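PDB 5ZKX: envelope glycoprotein, which probably drives fusion of the viral envelope with the host membrane, as a trimeric gp64-like class III fusion protein captured here in its postfusion form. Local coordinates for the interface of chains A and B. Residues are numbered along the deposited sequence; one frame, centred on the assembly and turned at random. Chains: chain A/B, Envelope glycoprotein.

Contact 1 and contact 2 are neighbouring stretches of the interface between chains A and B, the centres of their C-alpha atoms about 7 Å apart. Both are built on one helix of chain A, residues 284-329, and they share A:Ser300, A:Leu303 and B:Trp405. In contact 1 the helix receives the extended segment 404-407 of chain B; in contact 2 it receives strand 200-210, the start of strand 26-36 and the loop residue before it from the same chain. B:Trp405 lies where the two meet, so one helix of one subunit joins distant parts of its neighbour's sequence. In the trimer the contacts recur in each copy.

Contact 1: the interface of chains A and B. Residues chain A 300-301, 303-304, 307-308; chain B 404-407.
B:Trp405 reaches from an extended stretch of chain B onto the helix 284-329 of chain A, and its side chain can be followed outward. CB lies 3.7 Å from the amide oxygen OE1 of A:Gln307. CG stands anti to the backbone N (chi1 168°), which directs the indole along the helix toward A:Ser300. CD1 then comes within 3.3 Å of the carbonyl O of A:Ser300 and packs 3.7 Å from CB of A:Leu303. At the pyrrole corner, NE1 donates to the hydroxyl OG of A:Ser300 over 2.6 Å. The bond is short but bent, 125° at the hydrogen. OG is tilted 28° out of the ring plane. The carbonyl oxygen of A:Ser300 takes a second, weak bond from the same NE1. Beyond it CE2 and CZ2 pass close to OG. A small serine suits this place, since it lets the broad ring come near the helix and still offers an oxygen to the indole N-H.

The backbone N of B:Trp405 makes a weak bond of 3.5 Å to OE1 of A:Gln307. The backbone O of B:Trp405 is modelled too near OG of A:Ser304 for the pair to be relied upon. On either side of the tryptophan the contact is mainly apolar: CD1 of B:Leu404 meets CD2 of A:Leu308 at 3.7 Å, the two leucines crossing at about a right angle, while CG of B:Pro407 rests 3.7 Å from CA of A:Leu301. Proline, its backbone already held extended, suits a loop running along the helix and offers ring carbons for packing. The site fastens this segment of one subunit along the helix of the next, and so should help hold the postfusion trimer together.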
# COMPACT_ATOMS: atom_id res chain seq x y z
N SER A 300 4.21 22.65 -3.19
CA SER A 300 5.52 23.26 -3.02
C SER A 300 6.23 23.43 -4.35
O SER A 300 6.87 24.45 -4.59
CB SER A 300 6.36 22.41 -2.07
OG SER A 300 7.59 23.04 -1.77
N LEU A 301 6.12 22.43 -5.22
CA LEU A 301 6.71 22.53 -6.55
C LEU A 301 6.06 23.66 -7.35
O LEU A 301 6.75 24.41 -8.05
CB LEU A 301 6.57 21.19 -7.28
CG LEU A 301 7.14 20.96 -8.68
CD1 LEU A 301 6.12 21.30 -9.75
CD2 LEU A 301 8.43 21.74 -8.89
N LEU A 303 4.73 26.38 -6.23
CA LEU A 303 5.23 27.64 -5.71
C LEU A 303 6.57 28.00 -6.34
O LEU A 303 6.80 29.14 -6.75
CB LEU A 303 5.37 27.56 -4.19
CG LEU A 303 4.22 28.10 -3.34
CD1 LEU A 303 4.68 28.26 -1.90
CD2 LEU A 303 3.71 29.42 -3.89
N SER A 304 7.48 27.02 -6.41
CA SER A 304 8.78 27.27 -7.03
C SER A 304 8.64 27.66 -8.49
O SER A 304 9.31 28.59 -8.96
CB SER A 304 9.67 26.03 -6.89
OG SER A 304 9.88 25.71 -5.52
N GLN A 307 7.34 31.16 -8.84
CA GLN A 307 8.39 32.13 -8.53
C GLN A 307 9.31 32.35 -9.72
O GLN A 307 9.66 33.49 -10.03
CB GLN A 307 9.18 31.67 -7.30
CG GLN A 307 10.19 32.69 -6.79
CD GLN A 307 10.60 32.45 -5.35
OE1 GLN A 307 10.03 31.60 -4.66
NE2 GLN A 307 11.59 33.20 -4.88
N LEU A 308 9.71 31.27 -10.39
CA LEU A 308 10.51 31.41 -11.60
C LEU A 308 9.73 32.08 -12.73
O LEU A 308 10.31 32.77 -13.57
CB LEU A 308 11.03 30.05 -12.05
CG LEU A 308 11.91 29.26 -11.08
CD1 LEU A 308 12.30 27.92 -11.69
CD2 LEU A 308 13.15 30.04 -10.70
N LEU B 404 15.16 31.33 -3.83
CA LEU B 404 14.20 30.45 -4.49
C LEU B 404 13.67 29.41 -3.51
O LEU B 404 14.45 28.70 -2.86
CB LEU B 404 14.84 29.78 -5.70
CG LEU B 404 13.98 28.79 -6.48
CD1 LEU B 404 12.75 29.50 -7.03
CD2 LEU B 404 14.78 28.13 -7.59
N TRP B 405 12.35 29.32 -3.42
CA TRP B 405 11.71 28.28 -2.62
C TRP B 405 11.96 26.92 -3.26
O TRP B 405 11.60 26.69 -4.42
CB TRP B 405 10.21 28.55 -2.52
CG TRP B 405 9.44 27.39 -1.98
CD1 TRP B 405 8.56 26.59 -2.65
CD2 TRP B 405 9.49 26.88 -0.64
NE1 TRP B 405 8.06 25.63 -1.82
CE2 TRP B 405 8.61 25.78 -0.58
CE3 TRP B 405 10.19 27.25 0.52
CZ2 TRP B 405 8.42 25.05 0.59
CZ3 TRP B 405 9.99 26.53 1.68
CH2 TRP B 405 9.11 25.44 1.71
N LEU B 406 12.57 26.01 -2.50
CA LEU B 406 12.84 24.66 -2.99
C LEU B 406 11.99 23.65 -2.23
O LEU B 406 12.01 23.65 -0.99
CB LEU B 406 14.32 24.31 -2.83
CG LEU B 406 15.32 25.13 -3.65
CD1 LEU B 406 16.74 24.73 -3.30
CD2 LEU B 406 15.07 24.95 -5.14
N PRO B 407 11.24 22.80 -2.92
CA PRO B 407 10.50 21.73 -2.23
C PRO B 407 11.43 20.87 -1.40
O PRO B 407 12.40 20.30 -1.90
CB PRO B 407 9.87 20.94 -3.38
CG PRO B 407 9.79 21.91 -4.51
CD PRO B 407 10.97 22.82 -4.37

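Contact 2: the interface of chains A and B. Residues chain A 296, 299-300, 303; chain B 25, 27, 209, 405.
B:Phe209, on strand 200-210, lays its ring against the helix 284-329 of chain A in this gp64-family glycoprotein, whose long helix forms a shared surface of the postfusion trimer.

Aromatic packing comes first. The rings of B:Phe209 and A:Tyr296 meet edge to face, with centroids 4.7 Å apart and planes turned by 63°. The phenylalanine supplies the edge: its CE2 sits 3.3 Å above one face of the tyrosine, offset toward the rim. In A:Tyr296 CG is anti to the backbone N (chi1 -174°), which carries the ring out to B:Phe209, and chi2 of -96° turns its face to it. One face of the phenylalanine lies over the helix backbone, with the carbonyl carbon of A:Glu299 above its centre and the N of A:Ser300 nearer its rim. Its tip, CZ, reaches CB of A:Ser300 at 3.4 Å; the small serine leaves the backbone accessible to a flat ring.

Aliphatic contacts continue the packing. A:Leu303 sends CD1 to the edge of the B:Phe209 ring, in its plane, 3.5 Å from CE1. The same methyl lies at the edge of the B:Arg27 guanidinium, while CG of A:Leu303 is 3.9 Å from CG1 of B:Val25. A branched leucine fits here because its two methyls fork, CD1 toward the aromatic and arginine groups and CD2 toward the carbonyl oxygen of B:Val25.

Charged side chains also pack here. CB of A:Glu299 touches the ring, 3.7 Å from CG of B:Phe209, and the chain then bends to bring the carboxylate beside the methyl CG2 of B:Val25. Within chain B, the guanidinium of B:Arg27 lies over the indole and nearly parallel to it, with CE3 of B:Trp405 3.4 Å above the guanidinium plane, over its centre. The arginine thus backs the indole whose N-H is engaged by A:Ser300 while also touching A:Leu303, and its charge may polarise that ring.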
# COMPACT_ATOMS: atom_id res chain seq x y z
N TYR A 296 1.21 17.75 -1.08
CA TYR A 296 2.00 18.78 -0.40
C TYR A 296 3.26 19.13 -1.19
O TYR A 296 3.63 20.30 -1.29
CB TYR A 296 2.36 18.30 1.01
CG TYR A 296 3.06 19.33 1.87
CD1 TYR A 296 4.45 19.35 1.98
CD2 TYR A 296 2.34 20.26 2.61
CE1 TYR A 296 5.09 20.28 2.78
CE2 TYR A 296 2.97 21.19 3.41
CZ TYR A 296 4.35 21.19 3.49
OH TYR A 296 4.98 22.12 4.28
N GLU A 299 2.23 21.06 -4.43
CA GLU A 299 1.97 22.47 -4.16
C GLU A 299 3.27 23.23 -3.94
O GLU A 299 3.43 24.35 -4.45
CB GLU A 299 1.05 22.62 -2.95
CG GLU A 299 -0.39 22.19 -3.19
CD GLU A 299 -1.21 23.21 -3.95
OE1 GLU A 299 -2.33 23.52 -3.50
OE2 GLU A 299 -0.74 23.70 -5.00
N SER A 300 4.21 22.65 -3.19
CA SER A 300 5.52 23.26 -3.02
C SER A 300 6.23 23.43 -4.35
O SER A 300 6.87 24.45 -4.59
CB SER A 300 6.36 22.41 -2.07
OG SER A 300 7.59 23.04 -1.77
N LEU A 303 4.73 26.38 -6.23
CA LEU A 303 5.23 27.64 -5.71
C LEU A 303 6.57 28.00 -6.34
O LEU A 303 6.80 29.14 -6.75
CB LEU A 303 5.37 27.56 -4.19
CG LEU A 303 4.22 28.10 -3.34
CD1 LEU A 303 4.68 28.26 -1.90
CD2 LEU A 303 3.71 29.42 -3.89
N VAL B 25 -1.84 29.76 -4.48
CA VAL B 25 -1.13 28.92 -3.52
C VAL B 25 -0.17 29.79 -2.72
O VAL B 25 0.74 30.42 -3.27
CB VAL B 25 -0.39 27.77 -4.20
CG1 VAL B 25 0.44 27.02 -3.15
CG2 VAL B 25 -1.39 26.83 -4.85
N ARG B 27 2.14 29.83 1.22
CA ARG B 27 2.71 29.00 2.27
C ARG B 27 2.33 29.60 3.62
O ARG B 27 2.61 30.77 3.88
CB ARG B 27 4.23 28.91 2.13
CG ARG B 27 4.78 27.54 2.42
CD ARG B 27 6.29 27.50 2.24
NE ARG B 27 6.74 28.51 1.29
CZ ARG B 27 7.70 29.40 1.55
NH1 ARG B 27 8.06 30.29 0.63
NH2 ARG B 27 8.30 29.41 2.73
N PHE B 209 -0.07 24.63 2.66
CA PHE B 209 -0.21 25.34 1.39
C PHE B 209 -1.68 25.66 1.19
O PHE B 209 -2.52 24.76 1.12
CB PHE B 209 0.33 24.51 0.22
CG PHE B 209 1.82 24.36 0.23
CD1 PHE B 209 2.63 25.39 -0.23
CD2 PHE B 209 2.42 23.21 0.70
CE1 PHE B 209 4.00 25.26 -0.22
CE2 PHE B 209 3.79 23.08 0.70
CZ PHE B 209 4.58 24.11 0.25
N TRP B 405 12.35 29.32 -3.42
CA TRP B 405 11.71 28.28 -2.62
C TRP B 405 11.96 26.92 -3.26
O TRP B 405 11.60 26.69 -4.42
CB TRP B 405 10.21 28.55 -2.52
CG TRP B 405 9.44 27.39 -1.98
CD1 TRP B 405 8.56 26.59 -2.65
CD2 TRP B 405 9.49 26.88 -0.64
NE1 TRP B 405 8.06 25.63 -1.82
CE2 TRP B 405 8.61 25.78 -0.58
CE3 TRP B 405 10.19 27.25 0.52
CZ2 TRP B 405 8.42 25.05 0.59
CZ3 TRP B 405 9.99 26.53 1.68
CH2 TRP B 405 9.11 25.44 1.71